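Local coordinates for DNA translocase coupling protein (Clostridium perfringens, PDB 6O1W) that probably acts as an ATP-dependent DNA translocase in conjugative plasmid transfer, the piece in this chain carrying its FtsK/SpoIIIE-type P-loop ATPase domain, at residues A[160-165]-A[179-184]; A[164-169]-A[236-241]; A[156-161]-A[228-233]; A[172-177]-A[349-354]; A[187-192]-A[253-258]. All blocks are in the same frame, centred on the assembly; numbering follows the deposited sequence.

From the N terminus, interaction 3 opens first: 156-161 closes a long loop by pairing with 228-233. Its strand runs on into interaction 1, where 160-165 closes a short loop with the edge segment 179-184, so strand 159-163 is held on both flanks. The loop after that strand starts two more contacts. In interaction 2, 164-169 meets the short helix at 236-241, and in interaction 4, 172-177 reaches the C-terminal segment 349-354; both cross interaction 3 and each other, and interaction 4 also crosses interaction 1. Interaction 5 joins helices 185-209 and 247-266. It follows interaction 1 in series, crosses interactions 2 and 3, and lies wholly within the span of interaction 4.

Interaction 1 (A[160-165]-A[179-184]); sequences AYMVDF and GQVITE. With BGC (beta-D-glucopyranose), chain E.
The methyl of selenomethionine Met162 turns back across the partner strand and settles beside Gly179, with Met162 CE 3.6 Å from Gly179 C. Bends at chi2 and chi3 steer CE to this position, where no side chain rises from the glycine. The same methyl brushes Val181 CG2, so that Met162 bridges two residues on its side of the sheet. On the other side, Tyr161 and Gln180 run alongside one another and point the same way; Tyr161 CD1 packs 3.8 Å from Gln180 CB, and the methyl Ile182 CD1 comes up to the ring edge. Here 160-163 and 179-182 are parallel neighbours, their axes at 18°, with 179-182 the outermost strand of the large sheet of this P-loop NTPase fold within the chain. Met162 is gripped twice: its N donates to Gln180 O at 2.8 Å, and its O accepts from Ile182 N at 2.8 Å, almost straight along the C=O axis. Asp164 N to Ile182 O (2.9 Å) carries the pairing one residue past the end of strand 159-163. Farther on, the Phe165 ring lays one face over the carbonyl carbon of Glu184, and a water donates to both Phe165 O and Thr183 O. At the opposite end, Tyr161 OH approaches O1 of a bound glucose to 2.7 Å, in a pocket completed by Gln180 and Tyr194.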
# COMPACT_ATOMS: atom_id res chain seq x y z
N ALA A 160 -4.57 19.46 6.98
CA ALA A 160 -3.43 18.56 6.89
C ALA A 160 -2.27 18.89 7.77
O ALA A 160 -1.93 20.05 7.95
CB ALA A 160 -2.97 18.50 5.44
N TYR A 161 -1.62 17.83 8.27
CA TYR A 161 -0.41 17.90 9.08
C TYR A 161 0.57 16.92 8.47
O TYR A 161 0.21 15.77 8.17
CB TYR A 161 -0.67 17.58 10.55
CG TYR A 161 -1.52 18.63 11.22
CD1 TYR A 161 -0.97 19.85 11.63
CD2 TYR A 161 -2.86 18.40 11.50
CE1 TYR A 161 -1.74 20.80 12.29
CE2 TYR A 161 -3.65 19.37 12.09
CZ TYR A 161 -3.09 20.57 12.49
OH TYR A 161 -3.91 21.51 13.05
N MSE A 162 1.80 17.38 8.22
CA MSE A 162 2.77 16.52 7.56
C MSE A 162 4.01 16.43 8.40
O MSE A 162 4.48 17.44 8.91
CB MSE A 162 3.07 17.03 6.15
CG MSE A 162 1.87 16.91 5.22
SE MSE A 162 1.73 18.44 4.01
CE MSE A 162 1.08 19.81 5.20
N VAL A 163 4.49 15.20 8.60
CA VAL A 163 5.65 14.95 9.45
C VAL A 163 6.81 14.43 8.62
O VAL A 163 6.69 13.37 7.98
CB VAL A 163 5.31 13.98 10.62
CG1 VAL A 163 6.54 13.71 11.49
CG2 VAL A 163 4.17 14.54 11.47
N ASP A 164 7.95 15.14 8.67
CA ASP A 164 9.18 14.72 7.98
C ASP A 164 10.39 15.24 8.70
O ASP A 164 10.71 16.40 8.55
CB ASP A 164 9.17 15.16 6.50
CG ASP A 164 10.49 14.96 5.73
OD1 ASP A 164 11.28 14.06 6.11
OD2 ASP A 164 10.72 15.70 4.77
N PHE A 165 11.12 14.36 9.41
CA PHE A 165 12.29 14.73 10.20
C PHE A 165 13.53 15.00 9.37
O PHE A 165 14.52 15.46 9.92
CB PHE A 165 12.57 13.71 11.31
CG PHE A 165 11.61 13.73 12.48
CD1 PHE A 165 10.41 14.45 12.42
CD2 PHE A 165 11.86 12.97 13.62
CE1 PHE A 165 9.51 14.45 13.49
CE2 PHE A 165 10.94 12.95 14.69
CZ PHE A 165 9.77 13.68 14.61
N GLY A 179 -0.91 23.40 4.60
CA GLY A 179 -0.89 22.80 5.93
C GLY A 179 0.41 23.04 6.67
O GLY A 179 1.26 23.83 6.24
N GLN A 180 0.56 22.37 7.78
CA GLN A 180 1.72 22.52 8.65
C GLN A 180 2.66 21.34 8.44
O GLN A 180 2.23 20.18 8.50
CB GLN A 180 1.24 22.50 10.08
CG GLN A 180 1.80 23.57 10.98
CD GLN A 180 1.15 23.42 12.34
OE1 GLN A 180 0.04 23.93 12.58
NE2 GLN A 180 1.80 22.69 13.23
N VAL A 181 3.94 21.66 8.24
CA VAL A 181 5.01 20.67 8.09
C VAL A 181 5.81 20.67 9.38
O VAL A 181 6.33 21.70 9.77
CB VAL A 181 5.91 20.90 6.83
CG1 VAL A 181 6.96 19.78 6.69
CG2 VAL A 181 5.07 21.03 5.55
N ILE A 182 5.89 19.51 10.05
CA ILE A 182 6.62 19.27 11.29
C ILE A 182 7.92 18.56 10.89
O ILE A 182 7.86 17.48 10.31
CB ILE A 182 5.74 18.47 12.27
CG1 ILE A 182 4.63 19.36 12.91
CG2 ILE A 182 6.56 17.79 13.36
CD1 ILE A 182 3.44 19.76 11.97
N THR A 183 9.07 19.18 11.20
CA THR A 183 10.39 18.70 10.79
C THR A 183 11.31 18.21 11.92
O THR A 183 12.45 17.79 11.64
CB THR A 183 11.11 19.81 9.99
OG1 THR A 183 11.39 20.87 10.88
CG2 THR A 183 10.31 20.31 8.81
N GLU A 184 10.88 18.32 13.18
CA GLU A 184 11.71 17.89 14.30
C GLU A 184 10.85 17.31 15.41
O GLU A 184 9.65 17.56 15.44
CB GLU A 184 12.69 19.02 14.77
CG GLU A 184 12.25 19.87 15.96
CD GLU A 184 11.23 20.96 15.75
OE1 GLU A 184 11.03 21.39 14.59
OE2 GLU A 184 10.64 21.42 16.75
C2 BGC E . -3.21 24.19 15.89
C3 BGC E . -2.70 24.54 17.28
C4 BGC E . -1.75 23.47 17.78
C5 BGC E . -0.62 23.26 16.77
C6 BGC E . 0.29 22.10 17.14
C1 BGC E . -2.01 23.99 14.96
O1 BGC E . -2.45 23.66 13.68
O2 BGC E . -4.06 25.21 15.40
O3 BGC E . -3.80 24.70 18.17
O4 BGC E . -1.19 23.83 19.04
O5 BGC E . -1.17 22.96 15.48
O6 BGC E . 1.28 21.91 16.14
O HOH W 1 14.85 16.55 12.31

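Interaction 2 (A[164-169]-A[236-241]); sequences DFKGGV and LAELMD
An Asx turn at the C-terminal end of strand 159-163 shapes the loop that meets the short helix 237-240. Asp164 OD1 accepts from Lys166 N at 3.0 Å while its other oxygen, OD2, takes the N-H of Glu170. An inverse gamma turn centred on Lys166 and a type I' turn from Lys166 to Val169, with two glycines at positive phi, then fold the chain back. Glu238 reaches into this loop from the helix. Its CG stands anti to the carbonyl carbon and the chain is extended from there, which carries OE1 to Phe165 N at 3.0 Å. The bond is fairly straight (159° at the hydrogen), yet the donor approaches from above the carboxylate plane, 49° out of it. The carboxylate plane is nearly parallel to that of the Phe165 ring, 6° apart, as the two side chains slide past each other in opposite directions. The Phe165 and Leu239 side chains cross at about a right angle, ring atom CZ 3.7 Å from Leu239 CD2, while Val185 and Ala188 of helix 185-209 also touch the ring. Lys166 passes Glu238 with its aliphatic chain, CE lying 3.4 Å from OE2. Lys166 NZ, at 4.2 Å from Glu238 OE2, is beyond salt-bridge range and makes a long, weak ion pair with Asp234. With Asp164 OD1 also only 4.2 Å from Glu238 OE1, the two acids may raise each other's affinity for a proton, an effect that the nearby lysine would partly offset.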
# COMPACT_ATOMS: atom_id res chain seq x y z
N ASP A 164 7.95 15.14 8.67
CA ASP A 164 9.18 14.72 7.98
C ASP A 164 10.39 15.24 8.70
O ASP A 164 10.71 16.40 8.55
CB ASP A 164 9.17 15.16 6.50
CG ASP A 164 10.49 14.96 5.73
OD1 ASP A 164 11.28 14.06 6.11
OD2 ASP A 164 10.72 15.70 4.77
N PHE A 165 11.12 14.36 9.41
CA PHE A 165 12.29 14.73 10.20
C PHE A 165 13.53 15.00 9.37
O PHE A 165 14.52 15.46 9.92
CB PHE A 165 12.57 13.71 11.31
CG PHE A 165 11.61 13.73 12.48
CD1 PHE A 165 10.41 14.45 12.42
CD2 PHE A 165 11.86 12.97 13.62
CE1 PHE A 165 9.51 14.45 13.49
CE2 PHE A 165 10.94 12.95 14.69
CZ PHE A 165 9.77 13.68 14.61
N LYS A 166 13.47 14.78 8.04
CA LYS A 166 14.60 15.09 7.17
C LYS A 166 14.50 16.56 6.71
O LYS A 166 14.52 16.86 5.52
CB LYS A 166 14.72 14.09 6.00
CG LYS A 166 15.04 12.68 6.48
CD LYS A 166 14.94 11.61 5.39
CE LYS A 166 13.52 11.17 5.12
NZ LYS A 166 13.46 9.92 4.30
N GLY A 167 14.41 17.45 7.69
CA GLY A 167 14.31 18.89 7.46
C GLY A 167 13.10 19.31 6.63
O GLY A 167 13.08 20.43 6.11
N GLY A 168 12.13 18.41 6.48
CA GLY A 168 10.92 18.67 5.71
C GLY A 168 11.12 18.66 4.21
O GLY A 168 10.21 19.06 3.48
N VAL A 169 12.28 18.17 3.73
CA VAL A 169 12.64 18.12 2.30
C VAL A 169 11.60 17.32 1.48
O VAL A 169 11.39 17.61 0.30
CB VAL A 169 14.10 17.64 2.11
CG1 VAL A 169 14.47 17.53 0.62
CG2 VAL A 169 15.05 18.61 2.79
N LEU A 236 7.67 6.23 9.43
CA LEU A 236 7.32 5.77 10.78
C LEU A 236 8.57 5.50 11.64
O LEU A 236 8.50 5.75 12.85
CB LEU A 236 6.42 4.52 10.74
CG LEU A 236 5.73 4.05 12.05
CD1 LEU A 236 4.90 5.14 12.70
CD2 LEU A 236 4.89 2.84 11.81
N ALA A 237 9.69 5.05 11.04
CA ALA A 237 10.94 4.79 11.78
C ALA A 237 11.46 6.03 12.53
O ALA A 237 12.02 5.88 13.61
CB ALA A 237 12.02 4.24 10.86
N GLU A 238 11.22 7.25 12.01
CA GLU A 238 11.62 8.52 12.66
C GLU A 238 10.89 8.76 14.01
O GLU A 238 11.40 9.48 14.88
CB GLU A 238 11.36 9.71 11.71
CG GLU A 238 12.34 9.75 10.53
CD GLU A 238 12.02 10.66 9.36
OE1 GLU A 238 11.00 11.39 9.40
OE2 GLU A 238 12.79 10.63 8.37
N LEU A 239 9.70 8.14 14.19
CA LEU A 239 8.93 8.25 15.43
C LEU A 239 9.05 6.97 16.29
O LEU A 239 8.92 7.06 17.51
CB LEU A 239 7.43 8.48 15.11
CG LEU A 239 7.00 9.80 14.44
CD1 LEU A 239 5.53 9.78 14.18
CD2 LEU A 239 7.34 11.03 15.30
N MSE A 240 9.21 5.79 15.66
CA MSE A 240 9.22 4.50 16.36
C MSE A 240 10.60 3.94 16.68
O MSE A 240 10.74 3.33 17.73
CB MSE A 240 8.40 3.45 15.59
CG MSE A 240 6.94 3.80 15.46
SE MSE A 240 5.98 3.82 17.16
CE MSE A 240 4.69 5.32 16.79
N ASP A 241 11.58 4.08 15.77
CA ASP A 241 12.92 3.55 16.01
C ASP A 241 13.68 4.43 17.01
O ASP A 241 14.11 5.53 16.67
CB ASP A 241 13.70 3.34 14.70
CG ASP A 241 14.98 2.55 14.86
OD1 ASP A 241 15.74 2.82 15.83
OD2 ASP A 241 15.25 1.68 14.00

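Interaction 3 (A[156-161]-A[228-233]); sequences QGAIAY and RIIVVI. With BGC (beta-D-glucopyranose), chain E.
Tyr161 and Ile229 meet through their first torsions: Tyr161 CG is anti to its carbonyl carbon (chi1 -67°), and Ile229 turns CG2 anti to its own backbone N. CG2 thereby lies in the plane of the phenol ring at its edge, 3.6 Å from Tyr161 CD2. The strands carrying them, 159-161 and 229-233, are parallel neighbours in the large sheet of the P-loop NTPase fold, their axes 4.7 Å apart and at 21°. On the opposite face, Ile230 has CG1 anti to the backbone N, which leaves CG2 in the crowded position between N and carbonyl carbon; this methyl packs 3.9 Å from Ala160 CB. Leu150 of the helix following the P-loop covers both residues there. Before the strand begins, Gly157 ends that helix in a Schellman motif, and Ala158 CB rests 3.5 Å from Arg228 O. The Arg228 guanidinium turns elsewhere, to a salt bridge with Glu109. Four backbone bonds join the strands, running from Ile159 N, which donates to Arg228 O at 2.9 Å, to Val232 N, which donates to Tyr161 O at 2.8 Å.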
# COMPACT_ATOMS: atom_id res chain seq x y z
N GLN A 156 -11.14 17.75 -0.81
CA GLN A 156 -12.45 17.57 -0.14
C GLN A 156 -12.56 18.48 1.06
O GLN A 156 -13.55 18.39 1.78
CB GLN A 156 -12.71 16.11 0.26
CG GLN A 156 -12.73 15.17 -0.94
CD GLN A 156 -12.79 13.72 -0.58
OE1 GLN A 156 -12.78 13.34 0.59
NE2 GLN A 156 -12.88 12.88 -1.58
N GLY A 157 -11.57 19.35 1.26
CA GLY A 157 -11.60 20.32 2.35
C GLY A 157 -10.95 19.91 3.66
O GLY A 157 -11.13 20.60 4.66
N ALA A 158 -10.18 18.81 3.68
CA ALA A 158 -9.53 18.38 4.94
C ALA A 158 -8.39 19.33 5.34
O ALA A 158 -7.84 20.04 4.49
CB ALA A 158 -8.97 16.97 4.80
N ILE A 159 -8.07 19.33 6.66
CA ILE A 159 -6.95 20.02 7.31
C ILE A 159 -5.80 19.00 7.24
O ILE A 159 -6.02 17.83 7.54
CB ILE A 159 -7.27 20.38 8.81
CG1 ILE A 159 -8.36 21.45 8.90
CG2 ILE A 159 -6.00 20.86 9.57
CD1 ILE A 159 -9.06 21.54 10.29
N ALA A 160 -4.57 19.46 6.98
CA ALA A 160 -3.43 18.56 6.89
C ALA A 160 -2.27 18.89 7.77
O ALA A 160 -1.93 20.05 7.95
CB ALA A 160 -2.97 18.50 5.44
N TYR A 161 -1.62 17.83 8.27
CA TYR A 161 -0.41 17.90 9.08
C TYR A 161 0.57 16.92 8.47
O TYR A 161 0.21 15.77 8.17
CB TYR A 161 -0.67 17.58 10.55
CG TYR A 161 -1.52 18.63 11.22
CD1 TYR A 161 -0.97 19.85 11.63
CD2 TYR A 161 -2.86 18.40 11.50
CE1 TYR A 161 -1.74 20.80 12.29
CE2 TYR A 161 -3.65 19.37 12.09
CZ TYR A 161 -3.09 20.57 12.49
OH TYR A 161 -3.91 21.51 13.05
N ARG A 228 -12.35 17.06 8.71
CA ARG A 228 -11.45 15.91 8.67
C ARG A 228 -10.00 16.41 8.82
O ARG A 228 -9.64 17.41 8.20
CB ARG A 228 -11.58 15.14 7.34
CG ARG A 228 -10.66 13.91 7.26
CD ARG A 228 -10.95 12.97 6.10
NE ARG A 228 -12.37 12.62 6.04
CZ ARG A 228 -12.97 11.72 6.80
NH1 ARG A 228 -12.27 11.00 7.67
NH2 ARG A 228 -14.28 11.55 6.73
N ILE A 229 -9.21 15.75 9.66
CA ILE A 229 -7.79 16.03 9.83
C ILE A 229 -6.98 14.86 9.24
O ILE A 229 -7.18 13.71 9.64
CB ILE A 229 -7.40 16.28 11.32
CG1 ILE A 229 -8.08 17.57 11.87
CG2 ILE A 229 -5.87 16.37 11.45
CD1 ILE A 229 -8.10 17.69 13.43
N ILE A 230 -6.06 15.14 8.29
CA ILE A 230 -5.18 14.11 7.74
C ILE A 230 -3.75 14.34 8.24
O ILE A 230 -3.24 15.46 8.20
CB ILE A 230 -5.29 13.92 6.20
CG1 ILE A 230 -4.35 12.74 5.72
CG2 ILE A 230 -5.08 15.24 5.42
CD1 ILE A 230 -4.11 12.59 4.24
N VAL A 231 -3.15 13.30 8.78
CA VAL A 231 -1.80 13.34 9.34
C VAL A 231 -0.94 12.41 8.49
O VAL A 231 -1.17 11.21 8.46
CB VAL A 231 -1.78 12.93 10.83
CG1 VAL A 231 -0.39 13.15 11.44
CG2 VAL A 231 -2.86 13.66 11.63
N VAL A 232 0.03 12.97 7.79
CA VAL A 232 0.88 12.19 6.91
C VAL A 232 2.22 12.05 7.57
O VAL A 232 2.86 13.05 7.87
CB VAL A 232 1.00 12.80 5.48
CG1 VAL A 232 1.80 11.88 4.54
CG2 VAL A 232 -0.37 13.09 4.89
N ILE A 233 2.63 10.81 7.83
CA ILE A 233 3.92 10.54 8.46
C ILE A 233 4.73 9.91 7.35
O ILE A 233 4.46 8.78 6.93
CB ILE A 233 3.72 9.62 9.71
CG1 ILE A 233 2.85 10.34 10.80
CG2 ILE A 233 5.05 9.10 10.25
CD1 ILE A 233 2.28 9.42 11.88
C2 BGC E . -3.21 24.19 15.89
C3 BGC E . -2.70 24.54 17.28
C4 BGC E . -1.75 23.47 17.78
C5 BGC E . -0.62 23.26 16.77
C6 BGC E . 0.29 22.10 17.14
C1 BGC E . -2.01 23.99 14.96
O1 BGC E . -2.45 23.66 13.68
O2 BGC E . -4.06 25.21 15.40
O3 BGC E . -3.80 24.70 18.17
O4 BGC E . -1.19 23.83 19.04
O5 BGC E . -1.17 22.96 15.48
O6 BGC E . 1.28 21.91 16.14

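Interaction 4 (A[172-177]-A[349-354]); sequences GLEYEK and FIPNKI
Two aromatic side chains with different first torsions are brought face to face: Tyr175 has CG anti to its carbonyl carbon (chi1 -81°), Phe349 has CG anti to the backbone N (chi1 -177°). Their rings form a stack with centroids 4.0 Å apart and planes 17° from parallel. The overlap is slightly slid toward the rims, Tyr175 CE1 standing 3.5 Å from Phe349 CE1. The Phe349 ring is also met at its edge, in plane, by the carbonyl of Glu174, whose O lies 3.5 Å from CE2. Glu174 bends at chi2; its side chain crosses Pro351 at about a right angle and OE1 comes 3.5 Å from Pro351 CG. The other oxygen, OE2, forms a long salt bridge, 3.9 Å from Lys177 NZ. No hydrogen bond joins the two segments; apolar packing and ring overlap carry the contact, and the Tyr175 hydroxyl is hydrogen-bonded to Asp345. Residues 173-177, helical in backbone angles though without the regular hydrogen bonds, belong to the loop between strands 159-163 and 179-182. There they meet the start of the C-terminal helix 351-356, while Arg147 and Leu150 of helix 142-155 touch Tyr175 and Phe171 packs against it edge-to-face.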
# COMPACT_ATOMS: atom_id res chain seq x y z
N GLY A 172 8.03 20.12 0.74
CA GLY A 172 8.55 21.43 0.41
C GLY A 172 7.66 22.60 0.72
O GLY A 172 6.60 22.44 1.35
N LEU A 173 8.06 23.78 0.27
CA LEU A 173 7.38 25.05 0.54
C LEU A 173 5.95 25.12 -0.02
O LEU A 173 5.13 25.83 0.53
CB LEU A 173 8.22 26.25 0.06
CG LEU A 173 9.58 26.46 0.75
CD1 LEU A 173 10.41 27.49 0.01
CD2 LEU A 173 9.42 26.85 2.21
N GLU A 174 5.67 24.38 -1.09
CA GLU A 174 4.35 24.35 -1.69
C GLU A 174 3.35 23.61 -0.79
O GLU A 174 2.20 24.04 -0.72
CB GLU A 174 4.39 23.79 -3.12
CG GLU A 174 5.17 24.68 -4.09
CD GLU A 174 4.69 26.12 -4.27
OE1 GLU A 174 3.61 26.31 -4.86
OE2 GLU A 174 5.41 27.04 -3.83
N TYR A 175 3.83 22.58 -0.02
CA TYR A 175 3.03 21.84 0.98
C TYR A 175 2.70 22.71 2.15
O TYR A 175 1.60 22.61 2.68
CB TYR A 175 3.71 20.54 1.43
CG TYR A 175 3.47 19.46 0.41
CD1 TYR A 175 2.26 18.76 0.39
CD2 TYR A 175 4.37 19.25 -0.63
CE1 TYR A 175 1.98 17.85 -0.63
CE2 TYR A 175 4.11 18.32 -1.63
CZ TYR A 175 2.91 17.63 -1.63
OH TYR A 175 2.64 16.70 -2.60
N GLU A 176 3.62 23.61 2.51
CA GLU A 176 3.44 24.58 3.59
C GLU A 176 2.33 25.59 3.31
O GLU A 176 1.82 26.19 4.24
CB GLU A 176 4.76 25.33 3.87
CG GLU A 176 5.50 24.79 5.08
CD GLU A 176 6.62 25.67 5.59
OE1 GLU A 176 7.03 26.61 4.86
OE2 GLU A 176 7.10 25.41 6.71
N LYS A 177 1.94 25.77 2.04
CA LYS A 177 0.84 26.69 1.71
C LYS A 177 -0.51 26.09 2.12
O LYS A 177 -1.45 26.85 2.34
CB LYS A 177 0.79 26.99 0.19
CG LYS A 177 2.10 27.44 -0.44
CD LYS A 177 2.22 28.94 -0.56
CE LYS A 177 3.46 29.35 -1.32
NZ LYS A 177 4.72 29.04 -0.57
N PHE A 349 0.28 18.57 -7.98
CA PHE A 349 0.04 19.28 -6.73
C PHE A 349 -0.06 20.77 -7.01
O PHE A 349 0.96 21.40 -7.28
CB PHE A 349 1.13 18.93 -5.68
CG PHE A 349 0.88 19.60 -4.35
CD1 PHE A 349 -0.11 19.13 -3.49
CD2 PHE A 349 1.60 20.72 -3.97
CE1 PHE A 349 -0.37 19.77 -2.29
CE2 PHE A 349 1.33 21.38 -2.76
CZ PHE A 349 0.33 20.91 -1.94
N ILE A 350 -1.28 21.30 -7.04
CA ILE A 350 -1.57 22.70 -7.38
C ILE A 350 -2.15 23.41 -6.16
O ILE A 350 -3.35 23.32 -5.90
CB ILE A 350 -2.46 22.80 -8.67
CG1 ILE A 350 -1.86 21.94 -9.81
CG2 ILE A 350 -2.65 24.26 -9.12
CD1 ILE A 350 -2.86 21.45 -10.86
N PRO A 351 -1.27 24.05 -5.34
CA PRO A 351 -1.73 24.65 -4.07
C PRO A 351 -2.87 25.67 -4.18
O PRO A 351 -3.70 25.74 -3.27
CB PRO A 351 -0.46 25.28 -3.49
CG PRO A 351 0.65 24.60 -4.14
CD PRO A 351 0.20 24.18 -5.49
N ASN A 352 -2.88 26.47 -5.26
CA ASN A 352 -3.89 27.51 -5.48
C ASN A 352 -5.30 26.95 -5.63
O ASN A 352 -6.23 27.61 -5.19
CB ASN A 352 -3.51 28.46 -6.63
CG ASN A 352 -2.83 27.83 -7.83
OD1 ASN A 352 -3.43 27.71 -8.91
ND2 ASN A 352 -1.55 27.44 -7.69
N LYS A 353 -5.46 25.72 -6.16
CA LYS A 353 -6.78 25.08 -6.23
C LYS A 353 -7.36 24.83 -4.81
O LYS A 353 -8.55 25.03 -4.60
CB LYS A 353 -6.74 23.77 -7.03
CG LYS A 353 -6.62 23.96 -8.53
CD LYS A 353 -6.39 22.60 -9.21
CE LYS A 353 -6.95 22.55 -10.61
NZ LYS A 353 -6.68 21.23 -11.25
N ILE A 354 -6.49 24.46 -3.84
CA ILE A 354 -6.87 24.21 -2.44
C ILE A 354 -7.20 25.49 -1.70
O ILE A 354 -8.15 25.52 -0.90
CB ILE A 354 -5.79 23.36 -1.69
CG1 ILE A 354 -5.46 22.05 -2.42
CG2 ILE A 354 -6.17 23.11 -0.22
CD1 ILE A 354 -6.65 21.17 -2.81

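Interaction 5 (A[187-192]-A[253-258]); sequences AAEKLF and LVRIEG
Glu189 and Arg255 form a side-on, two-pronged salt bridge across neighbouring helices. Arg255 NH2 donates to Glu189 OE1 at 2.8 Å, where OE1 offers its syn lone pair, on the side of the other oxygen, and Arg255 NE donates to Glu189 OE2 at 2.9 Å. Both oxygens lie close to the guanidinium plane, but the two flat groups are turned 37° from each other, so NE meets OE2 from above the carboxylate plane. Glu189 reaches out with CG anti to its backbone N and the rest of the chain extended; Arg255 bends at chi2 and chi3 to present its edge. With each nitrogen matched to its own oxygen, the grip would limit rotation of either group. Glu189 OE1 also has a long, weak ion pair with Lys252. Beneath this polar bridge, Ile256 presses into the facing helix. Its CG1 branch, anti to the carbonyl carbon, puts CD1 3.8 Å from Glu189 N and 4.2 Å from Ala188 CB, while CG2 reaches the Phe192 ring at CD2 (3.9 Å). The segment axes approach to 9.5 Å and run in similar directions, 27° apart. Helix 185-209 lies between helix 247-266 and a face of the sheet, where Ala188 and Leu191 touch Ile182 of the outermost strand, while Leu239 of the short helix 237-240 packs on both Phe192 and Ile256.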
# COMPACT_ATOMS: atom_id res chain seq x y z
N ALA A 187 8.55 19.71 17.75
CA ALA A 187 7.31 20.09 17.06
C ALA A 187 6.36 18.88 16.95
O ALA A 187 5.15 19.07 17.09
CB ALA A 187 7.62 20.64 15.69
N ALA A 188 6.89 17.65 16.78
CA ALA A 188 6.06 16.42 16.71
C ALA A 188 5.41 16.10 18.05
O ALA A 188 4.27 15.66 18.04
CB ALA A 188 6.88 15.22 16.24
N GLU A 189 6.12 16.31 19.21
CA GLU A 189 5.49 16.09 20.53
C GLU A 189 4.32 17.07 20.70
O GLU A 189 3.25 16.64 21.08
CB GLU A 189 6.50 16.19 21.70
CG GLU A 189 5.82 16.48 23.04
CD GLU A 189 6.55 16.26 24.35
OE1 GLU A 189 7.80 16.38 24.40
OE2 GLU A 189 5.86 16.00 25.36
N LYS A 190 4.52 18.37 20.37
CA LYS A 190 3.44 19.36 20.43
C LYS A 190 2.28 18.97 19.49
O LYS A 190 1.13 19.14 19.84
CB LYS A 190 3.95 20.78 20.05
CG LYS A 190 4.96 21.37 21.04
CD LYS A 190 5.36 22.78 20.63
CE LYS A 190 6.74 23.18 21.12
NZ LYS A 190 6.80 23.35 22.60
N LEU A 191 2.59 18.47 18.30
CA LEU A 191 1.55 18.09 17.33
C LEU A 191 0.72 16.93 17.82
O LEU A 191 -0.50 17.02 17.79
CB LEU A 191 2.14 17.74 15.95
CG LEU A 191 1.14 17.08 14.94
CD1 LEU A 191 0.04 18.07 14.56
CD2 LEU A 191 1.87 16.51 13.69
N PHE A 192 1.36 15.85 18.25
CA PHE A 192 0.65 14.63 18.66
C PHE A 192 -0.13 14.80 19.98
O PHE A 192 -1.16 14.15 20.14
CB PHE A 192 1.58 13.41 18.68
CG PHE A 192 1.79 12.91 17.27
CD1 PHE A 192 0.77 12.23 16.60
CD2 PHE A 192 2.98 13.16 16.60
CE1 PHE A 192 0.96 11.77 15.29
CE2 PHE A 192 3.16 12.72 15.28
CZ PHE A 192 2.15 12.05 14.62
N LEU A 253 10.13 10.25 22.44
CA LEU A 253 9.62 9.30 21.43
C LEU A 253 8.59 8.32 22.03
O LEU A 253 7.62 7.98 21.37
CB LEU A 253 10.75 8.53 20.71
CG LEU A 253 11.66 9.35 19.77
CD1 LEU A 253 12.70 8.47 19.10
CD2 LEU A 253 10.86 10.09 18.71
N VAL A 254 8.83 7.87 23.28
CA VAL A 254 7.92 7.00 24.04
C VAL A 254 6.59 7.75 24.23
O VAL A 254 5.54 7.17 23.99
CB VAL A 254 8.54 6.51 25.39
CG1 VAL A 254 7.49 5.85 26.30
CG2 VAL A 254 9.70 5.56 25.14
N ARG A 255 6.65 9.03 24.61
CA ARG A 255 5.47 9.88 24.83
C ARG A 255 4.70 10.03 23.51
O ARG A 255 3.51 9.80 23.50
CB ARG A 255 5.92 11.24 25.38
CG ARG A 255 5.01 11.84 26.45
CD ARG A 255 5.80 12.62 27.50
NE ARG A 255 6.64 13.67 26.91
CZ ARG A 255 7.91 13.89 27.22
NH1 ARG A 255 8.52 13.15 28.14
NH2 ARG A 255 8.59 14.85 26.62
N ILE A 256 5.41 10.31 22.39
CA ILE A 256 4.83 10.42 21.04
C ILE A 256 4.17 9.10 20.61
O ILE A 256 3.09 9.14 19.98
CB ILE A 256 5.87 10.90 20.01
CG1 ILE A 256 6.27 12.35 20.29
CG2 ILE A 256 5.35 10.72 18.55
CD1 ILE A 256 7.61 12.83 19.60
N GLU A 257 4.83 7.93 20.88
CA GLU A 257 4.30 6.60 20.54
C GLU A 257 2.97 6.37 21.31
O GLU A 257 2.02 5.82 20.73
CB GLU A 257 5.32 5.50 20.84
CG GLU A 257 4.76 4.08 20.80
CD GLU A 257 5.73 2.96 21.13
OE1 GLU A 257 6.69 3.19 21.89
OE2 GLU A 257 5.50 1.83 20.63
N GLY A 258 2.92 6.81 22.57
CA GLY A 258 1.74 6.73 23.42
C GLY A 258 0.61 7.54 22.80
O GLY A 258 -0.54 7.09 22.78